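GTPase activator-like protein (Chaetomium thermophilum, PDB 5HIU) probably acts, as a full-length protein, as a GTPase activator of the TSC2 (tuberin) family, here represented by its N-terminal helical region. Local coordinates at residues Val40-Asn44 with Asn76-Ala80; Trp62-Lys66 with Glu101-Thr105; Leu319-Arg324 with Arg360-Leu365. All coordinates share one frame; numbering follows the deposited sequence.

Interaction 1 (Val40-Asn44 with Asn76-Ala80); sequences VLAAN and NARQA
V40, A43 and N44 meet A77 and A80 where two near-parallel helices of the alpha-solenoid, 36-52 and 75-89, lie side by side. The axes of the two short helical segments come within 9.3 Å and their N-to-C directions differ by just 22°. Alanines make the approach possible: V40 CA and A77 CA are 5.6 Å apart, and further along N44 CA and A80 CA are 6.0 Å apart.

V40 straddles the seam with both methyls. CG1 lies anti to the backbone N (chi1 172°), which sets it between the carbonyl oxygen of N76 and the methyl of A80, with A80 CB 4.2 Å from V40 CG1. The other branch, CG2, meets A77 CB at 3.7 Å. One turn on, the methyls of A43 and A80 face each other more loosely, 4.4 Å between their CB atoms.

N44 closes this end of the seam without bonding across it. Its amide folds back on its own helix, ND2 donating to V40 O at 2.9 Å with a fairly straight N-H (158°), and this tether brings ND2 to 3.3 Å from A80 CB. V40 O also accepts from N44 N, the two donors reaching it from opposite faces of the carbonyl, and N44 OD1 is bonded to R47.

Around the pair, helix 22-33 packs against helix 36-52, with L31 touching A42 and A43 and K30 touching A42. M68, from the loop that follows helix 59-65, reaches V40. On helix 75-89, R78 forms a salt bridge to D114, and it also bonds D75 and N73 O at the start of that helix.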
ATOM      1  N   VAL A  40     -13.611  17.692  36.890  1.00 67.79           N
ATOM      2  CA  VAL A  40     -12.997  16.422  36.558  1.00 67.31           C
ATOM      3  C   VAL A  40     -13.847  15.268  37.092  1.00 67.76           C
ATOM      4  O   VAL A  40     -14.157  14.306  36.382  1.00 67.42           O
ATOM      5  CB  VAL A  40     -11.554  16.348  37.097  1.00 66.55           C
ATOM      6  CG1 VAL A  40     -10.981  14.947  36.934  1.00 65.79           C
ATOM      7  CG2 VAL A  40     -10.678  17.348  36.352  1.00 66.71           C
ATOM      8  N   LEU A  41     -14.241  15.376  38.343  1.00 69.00           N
ATOM      9  CA  LEU A  41     -15.064  14.345  38.970  1.00 69.92           C
ATOM     10  C   LEU A  41     -16.451  14.250  38.304  1.00 68.35           C
ATOM     11  O   LEU A  41     -16.988  13.167  38.130  1.00 65.25           O
ATOM     12  CB  LEU A  41     -15.204  14.631  40.471  1.00 68.32           C
ATOM     13  CG  LEU A  41     -15.977  13.600  41.274  1.00 70.51           C
ATOM     14  CD1 LEU A  41     -15.164  12.330  41.372  1.00 71.81           C
ATOM     15  CD2 LEU A  41     -16.327  14.136  42.659  1.00 74.71           C
ATOM     16  N   ALA A  42     -17.021  15.397  37.952  1.00 70.98           N
ATOM     17  CA  ALA A  42     -18.312  15.443  37.269  1.00 73.43           C
ATOM     18  C   ALA A  42     -18.199  14.756  35.916  1.00 73.94           C
ATOM     19  O   ALA A  42     -19.025  13.902  35.552  1.00 71.86           O
ATOM     20  CB  ALA A  42     -18.752  16.884  37.087  1.00 74.91           C
ATOM     21  N   ALA A  43     -17.149  15.134  35.195  1.00 69.48           N
ATOM     22  CA  ALA A  43     -16.819  14.518  33.941  1.00 66.05           C
ATOM     23  C   ALA A  43     -16.842  13.007  34.071  1.00 71.39           C
ATOM     24  O   ALA A  43     -17.411  12.311  33.223  1.00 79.21           O
ATOM     25  CB  ALA A  43     -15.450  14.991  33.473  1.00 65.11           C
ATOM     26  N   ASN A  44     -16.216  12.496  35.122  1.00 70.81           N
ATOM     27  CA  ASN A  44     -16.097  11.055  35.287  1.00 72.28           C
ATOM     28  C   ASN A  44     -17.451  10.413  35.578  1.00 76.96           C
ATOM     29  O   ASN A  44     -17.739   9.318  35.109  1.00 76.20           O
ATOM     30  CB  ASN A  44     -15.105  10.707  36.412  1.00 72.74           C
ATOM     31  CG  ASN A  44     -13.672  10.635  35.932  1.00 69.62           C
ATOM     32  OD1 ASN A  44     -13.205   9.588  35.497  1.00 71.52           O
ATOM     33  ND2 ASN A  44     -12.960  11.737  36.031  1.00 71.81           N
ATOM     34  N   ASN A  76      -4.997  14.757  33.815  1.00 67.47           N
ATOM     35  CA  ASN A  76      -6.189  14.215  34.468  1.00 65.62           C
ATOM     36  C   ASN A  76      -7.467  14.852  33.978  1.00 67.93           C
ATOM     37  O   ASN A  76      -8.504  14.195  33.925  1.00 73.76           O
ATOM     38  CB  ASN A  76      -6.104  14.384  35.976  1.00 67.80           C
ATOM     39  CG  ASN A  76      -6.149  15.836  36.406  1.00 69.87           C
ATOM     40  OD1 ASN A  76      -5.705  16.715  35.678  1.00 73.18           O
ATOM     41  ND2 ASN A  76      -6.693  16.095  37.586  1.00 69.71           N
ATOM     42  N   ALA A  77      -7.396  16.128  33.620  1.00 67.60           N
ATOM     43  CA  ALA A  77      -8.579  16.859  33.171  1.00 67.61           C
ATOM     44  C   ALA A  77      -8.826  16.720  31.679  1.00 62.91           C
ATOM     45  O   ALA A  77      -9.970  16.748  31.239  1.00 62.45           O
ATOM     46  CB  ALA A  77      -8.472  18.337  33.548  1.00 69.94           C
ATOM     47  N   ARG A  78      -7.767  16.615  30.890  1.00 62.16           N
ATOM     48  CA  ARG A  78      -7.960  16.445  29.464  1.00 60.80           C
ATOM     49  C   ARG A  78      -8.493  15.052  29.291  1.00 59.79           C
ATOM     50  O   ARG A  78      -9.474  14.842  28.606  1.00 56.28           O
ATOM     51  CB  ARG A  78      -6.656  16.628  28.676  1.00 62.25           C
ATOM     52  CG  ARG A  78      -6.071  18.028  28.741  1.00 63.43           C
ATOM     53  CD  ARG A  78      -4.991  18.258  27.703  1.00 61.89           C
ATOM     54  NE  ARG A  78      -4.081  17.123  27.571  1.00 60.27           N
ATOM     55  CZ  ARG A  78      -3.098  16.817  28.409  1.00 62.93           C
ATOM     56  NH1 ARG A  78      -2.880  17.539  29.505  1.00 67.66           N
ATOM     57  NH2 ARG A  78      -2.341  15.749  28.164  1.00 63.91           N
ATOM     58  N   GLN A  79      -7.841  14.108  29.953  1.00 60.71           N
ATOM     59  CA  GLN A  79      -8.177  12.711  29.816  1.00 59.95           C
ATOM     60  C   GLN A  79      -9.612  12.423  30.197  1.00 57.90           C
ATOM     61  O   GLN A  79     -10.353  11.851  29.403  1.00 57.66           O
ATOM     62  CB  GLN A  79      -7.192  11.834  30.606  1.00 63.40           C
ATOM     63  CG  GLN A  79      -5.905  11.636  29.810  1.00 65.99           C
ATOM     64  CD  GLN A  79      -4.771  10.990  30.573  1.00 68.75           C
ATOM     65  OE1 GLN A  79      -4.964  10.039  31.329  1.00 73.87           O
ATOM     66  NE2 GLN A  79      -3.569  11.490  30.353  1.00 69.68           N
ATOM     67  N   ALA A  80     -10.016  12.826  31.392  1.00 59.59           N
ATOM     68  CA  ALA A  80     -11.378  12.537  31.857  1.00 61.37           C
ATOM     69  C   ALA A  80     -12.436  13.196  30.954  1.00 59.25           C
ATOM     70  O   ALA A  80     -13.559  12.713  30.850  1.00 57.78           O
ATOM     71  CB  ALA A  80     -11.561  12.973  33.309  1.00 59.67           C
TER

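Interaction 2 (Trp62-Lys66 with Glu101-Thr105); sequences WHAAK and EYFHT
The hydroxyl of T105 is held from both helices. OG1 donates to E101 O one turn back on its own helix, 2.7 Å away, and receives a weak bond from W62 NE1 at 3.3 Å. E101 O in turn also takes T105 N, on the other face of its carbonyl, so the indole N-H is linked through the hydroxyl to the backbone of helix 96-107. The contact thus joins helices 59-65 and 96-107 of the alpha-solenoid, which have helix 75-89 between them in the chain.

W62 contributes the largest share. With CG anti to its backbone N (chi1 -179°) the indole is directed at the partner helix, where its rim meets T105: CZ2 lies 3.4 Å from T105 CG2. Y102 covers one face. Its ring is tilted by 39° to the indole, neither stacked nor edge-on, with the centroid of the six-membered ring 4.2 Å from that of the tyrosine, and Y102 CB adds a CH-pi contact over the same ring. L85, C88 and V89 of helix 75-89 also pack on W62, while Y102 OH is bonded to H59.

At the margin a carboxylate comes in. The extended side chain of E101 crosses H63 at about a right angle, the imidazole and carboxylate planes tilted by only 15°, with OE2 3.0 Å from H63 CE1 but badly angled for a bond to ND1. K66 NZ makes a long salt bridge to the same OE2, at 3.9 Å, and the methylene K66 CB rests on T105 CG2.

A carboxylate so placed could favour a protonated H63, whereas the buried indole relies on shape and one weak polar link.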
ATOM      1  N   TRP A  62     -21.620  18.218  26.095  1.00 69.24           N
ATOM      2  CA  TRP A  62     -20.477  18.434  25.234  1.00 63.84           C
ATOM      3  C   TRP A  62     -19.899  19.800  25.526  1.00 64.69           C
ATOM      4  O   TRP A  62     -18.703  19.934  25.758  1.00 63.03           O
ATOM      5  CB  TRP A  62     -20.865  18.341  23.761  1.00 62.93           C
ATOM      6  CG  TRP A  62     -19.697  18.531  22.852  1.00 64.96           C
ATOM      7  CD1 TRP A  62     -19.220  19.715  22.358  1.00 68.07           C
ATOM      8  CD2 TRP A  62     -18.839  17.507  22.337  1.00 64.59           C
ATOM      9  NE1 TRP A  62     -18.120  19.487  21.561  1.00 71.49           N
ATOM     10  CE2 TRP A  62     -17.857  18.141  21.543  1.00 65.68           C
ATOM     11  CE3 TRP A  62     -18.808  16.113  22.465  1.00 64.71           C
ATOM     12  CZ2 TRP A  62     -16.861  17.428  20.878  1.00 62.54           C
ATOM     13  CZ3 TRP A  62     -17.807  15.403  21.804  1.00 64.92           C
ATOM     14  CH2 TRP A  62     -16.856  16.068  21.008  1.00 63.64           C
ATOM     15  N   HIS A  63     -20.764  20.808  25.540  1.00 69.37           N
ATOM     16  CA  HIS A  63     -20.308  22.178  25.668  1.00 72.23           C
ATOM     17  C   HIS A  63     -19.727  22.431  27.036  1.00 72.41           C
ATOM     18  O   HIS A  63     -18.711  23.127  27.190  1.00 72.34           O
ATOM     19  CB  HIS A  63     -21.452  23.142  25.452  1.00 79.91           C
ATOM     20  CG  HIS A  63     -22.125  22.994  24.137  1.00 81.61           C
ATOM     21  ND1 HIS A  63     -21.482  22.513  23.018  1.00 83.44           N
ATOM     22  CD2 HIS A  63     -23.386  23.287  23.755  1.00 88.80           C
ATOM     23  CE1 HIS A  63     -22.329  22.496  22.004  1.00 85.22           C
ATOM     24  NE2 HIS A  63     -23.489  22.967  22.425  1.00 89.63           N
ATOM     25  N   ALA A  64     -20.378  21.870  28.044  1.00 71.60           N
ATOM     26  CA  ALA A  64     -19.861  21.983  29.390  1.00 74.53           C
ATOM     27  C   ALA A  64     -18.370  21.600  29.442  1.00 74.04           C
ATOM     28  O   ALA A  64     -17.588  22.282  30.088  1.00 80.32           O
ATOM     29  CB  ALA A  64     -20.679  21.116  30.334  1.00 74.64           C
ATOM     30  N   ALA A  65     -17.991  20.535  28.726  1.00 71.96           N
ATOM     31  CA  ALA A  65     -16.703  19.851  28.914  1.00 64.75           C
ATOM     32  C   ALA A  65     -15.624  20.170  27.906  1.00 62.98           C
ATOM     33  O   ALA A  65     -14.458  19.999  28.224  1.00 65.31           O
ATOM     34  CB  ALA A  65     -16.929  18.348  28.912  1.00 61.67           C
ATOM     35  N   LYS A  66     -15.994  20.580  26.691  1.00 61.84           N
ATOM     36  CA  LYS A  66     -15.031  20.678  25.586  1.00 63.43           C
ATOM     37  C   LYS A  66     -13.767  21.488  25.866  1.00 68.29           C
ATOM     38  O   LYS A  66     -12.703  21.185  25.320  1.00 70.03           O
ATOM     39  CB  LYS A  66     -15.693  21.172  24.306  1.00 66.59           C
ATOM     40  CG  LYS A  66     -16.333  22.546  24.383  1.00 74.96           C
ATOM     41  CD  LYS A  66     -17.311  22.709  23.228  1.00 78.62           C
ATOM     42  CE  LYS A  66     -18.136  23.970  23.325  1.00 84.89           C
ATOM     43  NZ  LYS A  66     -17.728  24.950  22.286  1.00 92.23           N
ATOM     44  N   GLU A 101     -19.709  20.284  15.020  1.00 70.48           N
ATOM     45  CA  GLU A 101     -19.073  20.952  16.129  1.00 71.50           C
ATOM     46  C   GLU A 101     -18.236  19.986  16.933  1.00 68.03           C
ATOM     47  O   GLU A 101     -17.195  20.333  17.508  1.00 69.01           O
ATOM     48  CB  GLU A 101     -20.130  21.600  17.005  1.00 79.84           C
ATOM     49  CG  GLU A 101     -19.561  22.625  17.965  1.00 83.78           C
ATOM     50  CD  GLU A 101     -20.644  23.428  18.650  1.00 94.61           C
ATOM     51  OE1 GLU A 101     -21.614  23.873  17.954  1.00 90.96           O
ATOM     52  OE2 GLU A 101     -20.500  23.603  19.889  1.00 92.87           O
ATOM     53  N   TYR A 102     -18.690  18.750  16.968  1.00 67.38           N
ATOM     54  CA  TYR A 102     -17.914  17.713  17.585  1.00 63.92           C
ATOM     55  C   TYR A 102     -16.625  17.476  16.788  1.00 63.16           C
ATOM     56  O   TYR A 102     -15.530  17.443  17.348  1.00 68.48           O
ATOM     57  CB  TYR A 102     -18.756  16.448  17.720  1.00 65.01           C
ATOM     58  CG  TYR A 102     -20.063  16.639  18.496  1.00 67.15           C
ATOM     59  CD1 TYR A 102     -20.248  17.705  19.369  1.00 68.15           C
ATOM     60  CD2 TYR A 102     -21.103  15.732  18.361  1.00 68.10           C
ATOM     61  CE1 TYR A 102     -21.437  17.865  20.053  1.00 70.49           C
ATOM     62  CE2 TYR A 102     -22.283  15.880  19.048  1.00 66.90           C
ATOM     63  CZ  TYR A 102     -22.439  16.943  19.890  1.00 70.48           C
ATOM     64  OH  TYR A 102     -23.610  17.080  20.570  1.00 74.73           O
ATOM     65  N   PHE A 103     -16.730  17.366  15.478  1.00 64.45           N
ATOM     66  CA  PHE A 103     -15.532  17.141  14.675  1.00 63.70           C
ATOM     67  C   PHE A 103     -14.464  18.231  14.909  1.00 61.06           C
ATOM     68  O   PHE A 103     -13.298  17.941  15.069  1.00 56.19           O
ATOM     69  CB  PHE A 103     -15.910  17.036  13.203  1.00 61.99           C
ATOM     70  CG  PHE A 103     -14.741  16.966  12.284  1.00 62.54           C
ATOM     71  CD1 PHE A 103     -14.160  15.747  11.971  1.00 62.81           C
ATOM     72  CD2 PHE A 103     -14.227  18.119  11.706  1.00 62.43           C
ATOM     73  CE1 PHE A 103     -13.080  15.676  11.101  1.00 60.68           C
ATOM     74  CE2 PHE A 103     -13.147  18.052  10.841  1.00 62.66           C
ATOM     75  CZ  PHE A 103     -12.573  16.833  10.535  1.00 60.65           C
ATOM     76  N   HIS A 104     -14.853  19.489  14.937  1.00 64.56           N
ATOM     77  CA  HIS A 104     -13.860  20.544  15.081  1.00 65.15           C
ATOM     78  C   HIS A 104     -13.282  20.620  16.474  1.00 66.29           C
ATOM     79  O   HIS A 104     -12.107  20.958  16.636  1.00 67.19           O
ATOM     80  CB  HIS A 104     -14.447  21.859  14.640  1.00 68.00           C
ATOM     81  CG  HIS A 104     -14.715  21.890  13.173  1.00 71.13           C
ATOM     82  ND1 HIS A 104     -15.988  21.874  12.643  1.00 75.44           N
ATOM     83  CD2 HIS A 104     -13.867  21.874  12.121  1.00 72.59           C
ATOM     84  CE1 HIS A 104     -15.914  21.875  11.325  1.00 80.01           C
ATOM     85  NE2 HIS A 104     -14.636  21.877  10.982  1.00 82.94           N
ATOM     86  N   THR A 105     -14.101  20.288  17.471  1.00 63.29           N
ATOM     87  CA  THR A 105     -13.631  20.162  18.835  1.00 62.16           C
ATOM     88  C   THR A 105     -12.598  19.030  18.942  1.00 61.32           C
ATOM     89  O   THR A 105     -11.509  19.216  19.482  1.00 62.08           O
ATOM     90  CB  THR A 105     -14.803  19.847  19.779  1.00 61.15           C
ATOM     91  OG1 THR A 105     -15.743  20.912  19.761  1.00 62.59           O
ATOM     92  CG2 THR A 105     -14.340  19.611  21.207  1.00 58.12           C
TER

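Interaction 3 (Leu319-Arg324 with Arg360-Leu365)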
ATOM      1  N   LEU A 319       5.685  -8.620 -14.192  1.00 57.26           N
ATOM      2  CA  LEU A 319       5.486  -9.017 -15.589  1.00 58.00           C
ATOM      3  C   LEU A 319       5.365 -10.526 -15.718  1.00 54.72           C
ATOM      4  O   LEU A 319       4.520 -11.029 -16.432  1.00 54.19           O
ATOM      5  CB  LEU A 319       6.609  -8.490 -16.498  1.00 57.61           C
ATOM      6  CG  LEU A 319       6.437  -7.020 -16.907  1.00 57.39           C
ATOM      7  CD1 LEU A 319       7.698  -6.419 -17.545  1.00 58.42           C
ATOM      8  CD2 LEU A 319       5.249  -6.886 -17.837  1.00 56.84           C
ATOM      9  N   GLN A 320       6.213 -11.250 -15.023  1.00 54.67           N
ATOM     10  CA  GLN A 320       6.149 -12.695 -15.082  1.00 55.37           C
ATOM     11  C   GLN A 320       4.787 -13.150 -14.621  1.00 53.51           C
ATOM     12  O   GLN A 320       4.218 -14.059 -15.171  1.00 59.76           O
ATOM     13  CB  GLN A 320       7.223 -13.297 -14.195  1.00 56.62           C
ATOM     14  CG  GLN A 320       7.150 -14.800 -14.071  1.00 59.10           C
ATOM     15  CD  GLN A 320       8.371 -15.356 -13.369  1.00 67.19           C
ATOM     16  OE1 GLN A 320       9.502 -14.864 -13.536  1.00 67.03           O
ATOM     17  NE2 GLN A 320       8.156 -16.382 -12.571  1.00 70.14           N
ATOM     18  N   LYS A 321       4.270 -12.498 -13.599  1.00 57.88           N
ATOM     19  CA  LYS A 321       2.955 -12.827 -13.068  1.00 62.61           C
ATOM     20  C   LYS A 321       1.857 -12.355 -14.042  1.00 58.38           C
ATOM     21  O   LYS A 321       0.952 -13.116 -14.382  1.00 51.61           O
ATOM     22  CB  LYS A 321       2.813 -12.212 -11.675  1.00 65.25           C
ATOM     23  CG  LYS A 321       1.642 -12.713 -10.849  1.00 78.25           C
ATOM     24  CD  LYS A 321       1.700 -14.194 -10.495  1.00 81.00           C
ATOM     25  CE  LYS A 321       0.386 -14.651  -9.851  1.00 86.02           C
ATOM     26  NZ  LYS A 321       0.204 -16.132  -9.863  1.00 88.88           N
ATOM     27  N   LEU A 322       1.979 -11.126 -14.541  1.00 51.94           N
ATOM     28  CA  LEU A 322       1.018 -10.617 -15.494  1.00 52.26           C
ATOM     29  C   LEU A 322       0.919 -11.473 -16.741  1.00 54.42           C
ATOM     30  O   LEU A 322      -0.176 -11.824 -17.153  1.00 61.19           O
ATOM     31  CB  LEU A 322       1.345  -9.178 -15.899  1.00 54.13           C
ATOM     32  CG  LEU A 322       0.222  -8.435 -16.647  1.00 56.14           C
ATOM     33  CD1 LEU A 322      -1.148  -8.644 -16.013  1.00 55.82           C
ATOM     34  CD2 LEU A 322       0.505  -6.946 -16.710  1.00 57.56           C
ATOM     35  N   LEU A 323       2.060 -11.838 -17.317  1.00 52.32           N
ATOM     36  CA  LEU A 323       2.100 -12.613 -18.555  1.00 53.89           C
ATOM     37  C   LEU A 323       1.445 -13.995 -18.497  1.00 57.87           C
ATOM     38  O   LEU A 323       1.300 -14.627 -19.531  1.00 59.52           O
ATOM     39  CB  LEU A 323       3.537 -12.791 -19.018  1.00 55.81           C
ATOM     40  CG  LEU A 323       4.172 -11.530 -19.595  1.00 57.37           C
ATOM     41  CD1 LEU A 323       5.682 -11.629 -19.526  1.00 58.13           C
ATOM     42  CD2 LEU A 323       3.725 -11.297 -21.027  1.00 60.73           C
ATOM     43  N   ARG A 324       1.071 -14.490 -17.321  1.00 59.05           N
ATOM     44  CA  ARG A 324       0.290 -15.723 -17.254  1.00 65.07           C
ATOM     45  C   ARG A 324      -1.202 -15.452 -17.441  1.00 72.26           C
ATOM     46  O   ARG A 324      -2.016 -16.390 -17.465  1.00 78.70           O
ATOM     47  CB  ARG A 324       0.466 -16.398 -15.911  1.00 69.64           C
ATOM     48  CG  ARG A 324       1.892 -16.607 -15.466  1.00 70.66           C
ATOM     49  CD  ARG A 324       1.851 -17.286 -14.113  1.00 74.50           C
ATOM     50  NE  ARG A 324       3.184 -17.439 -13.563  1.00 77.45           N
ATOM     51  CZ  ARG A 324       4.070 -18.335 -13.980  1.00 78.45           C
ATOM     52  NH1 ARG A 324       3.768 -19.173 -14.970  1.00 84.57           N
ATOM     53  NH2 ARG A 324       5.273 -18.389 -13.408  1.00 76.10           N
ATOM     54  N   ARG A 360      13.831 -16.531 -15.738  1.00 75.19           N
ATOM     55  CA  ARG A 360      12.633 -17.122 -15.117  1.00 73.77           C
ATOM     56  C   ARG A 360      11.371 -16.640 -15.820  1.00 65.88           C
ATOM     57  O   ARG A 360      10.435 -17.404 -16.024  1.00 62.90           O
ATOM     58  CB  ARG A 360      12.590 -16.880 -13.589  1.00 75.69           C
ATOM     59  CG  ARG A 360      11.214 -17.109 -12.947  1.00 80.06           C
ATOM     60  CD  ARG A 360      11.200 -17.800 -11.589  1.00 82.48           C
ATOM     61  NE  ARG A 360      12.085 -17.144 -10.621  1.00 87.12           N
ATOM     62  CZ  ARG A 360      13.025 -17.767  -9.900  1.00 94.66           C
ATOM     63  NH1 ARG A 360      13.203 -19.089  -9.982  1.00 92.09           N
ATOM     64  NH2 ARG A 360      13.785 -17.064  -9.067  1.00 98.31           N
ATOM     65  N   LEU A 361      11.375 -15.378 -16.213  1.00 65.15           N
ATOM     66  CA  LEU A 361      10.294 -14.805 -17.011  1.00 67.82           C
ATOM     67  C   LEU A 361      10.177 -15.571 -18.322  1.00 67.91           C
ATOM     68  O   LEU A 361       9.143 -16.178 -18.613  1.00 65.96           O
ATOM     69  CB  LEU A 361      10.567 -13.314 -17.284  1.00 66.74           C
ATOM     70  CG  LEU A 361       9.412 -12.486 -17.837  1.00 65.78           C
ATOM     71  CD1 LEU A 361       9.576 -11.037 -17.432  1.00 64.80           C
ATOM     72  CD2 LEU A 361       9.253 -12.597 -19.350  1.00 63.32           C
ATOM     73  N   ILE A 362      11.272 -15.588 -19.075  1.00 70.41           N
ATOM     74  CA  ILE A 362      11.312 -16.267 -20.362  1.00 70.17           C
ATOM     75  C   ILE A 362      10.887 -17.720 -20.178  1.00 66.59           C
ATOM     76  O   ILE A 362      10.107 -18.243 -20.959  1.00 64.29           O
ATOM     77  CB  ILE A 362      12.697 -16.154 -21.038  1.00 74.89           C
ATOM     78  CG1 ILE A 362      13.023 -14.681 -21.357  1.00 76.55           C
ATOM     79  CG2 ILE A 362      12.734 -16.956 -22.336  1.00 75.05           C
ATOM     80  CD1 ILE A 362      14.447 -14.456 -21.841  1.00 76.96           C
ATOM     81  N   ASN A 363      11.330 -18.359 -19.112  1.00 66.97           N
ATOM     82  CA  ASN A 363      10.903 -19.729 -18.871  1.00 70.41           C
ATOM     83  C   ASN A 363       9.416 -19.871 -18.621  1.00 70.14           C
ATOM     84  O   ASN A 363       8.845 -20.905 -18.917  1.00 75.71           O
ATOM     85  CB  ASN A 363      11.664 -20.329 -17.712  1.00 73.86           C
ATOM     86  CG  ASN A 363      12.925 -21.006 -18.156  1.00 80.87           C
ATOM     87  OD1 ASN A 363      12.889 -21.848 -19.046  1.00 89.35           O
ATOM     88  ND2 ASN A 363      14.050 -20.650 -17.548  1.00 84.86           N
ATOM     89  N   SER A 364       8.787 -18.841 -18.076  1.00 67.46           N
ATOM     90  CA  SER A 364       7.353 -18.890 -17.850  1.00 70.34           C
ATOM     91  C   SER A 364       6.571 -18.608 -19.130  1.00 69.61           C
ATOM     92  O   SER A 364       5.381 -18.929 -19.212  1.00 74.80           O
ATOM     93  CB  SER A 364       6.939 -17.888 -16.782  1.00 67.21           C
ATOM     94  OG  SER A 364       7.194 -16.583 -17.249  1.00 67.22           O
ATOM     95  N   LEU A 365       7.223 -17.977 -20.105  1.00 67.45           N
ATOM     96  CA  LEU A 365       6.644 -17.804 -21.442  1.00 64.28           C
ATOM     97  C   LEU A 365       6.586 -19.099 -22.265  1.00 65.53           C
ATOM     98  O   LEU A 365       5.615 -19.335 -22.967  1.00 67.69           O
ATOM     99  CB  LEU A 365       7.423 -16.767 -22.225  1.00 60.90           C
ATOM    100  CG  LEU A 365       7.250 -15.339 -21.764  1.00 60.29           C
ATOM    101  CD1 LEU A 365       8.078 -14.460 -22.678  1.00 62.22           C
ATOM    102  CD2 LEU A 365       5.791 -14.893 -21.771  1.00 58.28           C
TER
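L323 and L361 mark the close-packed side of this contact, with L323 CD1 lying 3.7 Å from L361 CD2 and the two side chains crossing at about a right angle. The same L323 methyl meets L365 CD2 at 4.0 Å, so one branch wedges between two leucines a turn apart. L361 uses its other branch as well, CD1 resting 4.0 Å from L319 CB. L339 of helix 336-348 touches both L319 and L323, and L289 and L293 of helix 281-294 pack on L319.

Such a hydrophobic seam is what an alpha-solenoid lays down between helices one apart in the chain, here 302-322 and 352-366. The two segments run broadly the same way, closest at Q320 and L361, whose CA atoms are 5.0 Å apart.

Q320 and S364 form the polar part of the interface, still well packed. The glutamine is extended, with CG anti to its backbone N (chi1 174°), and that methylene lies 3.6 Å from S364 OG. Its amide comes up against R360 and L361 without a hydrogen bond to either, and its exact position is doubtful.

The looser, solvent side belongs to the two arginines. R360 pairs with E357 on its own helix in a salt bridge. R324, exposed, extends past S364, NH2 being 3.8 Å from S364 CB.

In the fold
All three interactions join helices separated by one helix in the chain, the recurring pairing of an alpha-solenoid. Interactions 1 and 2 interleave: their segments alternate along the chain, their centres are about 14 Å apart, and W62 of interaction 2 packs on helix 75-89, which supplies the second segment of interaction 1. Interaction 3 lies on the other side of the chain's centre, about 62 Å and 57 Å from them, centre to centre. The chemistry shifts with place. Interaction 1, partly buried, is a small methyl seam; interaction 2, also partly buried, sets aromatic groups beside a charged rim; interaction 3 goes deepest into the protein interior, its leucines bordered by an exposed arginine edge.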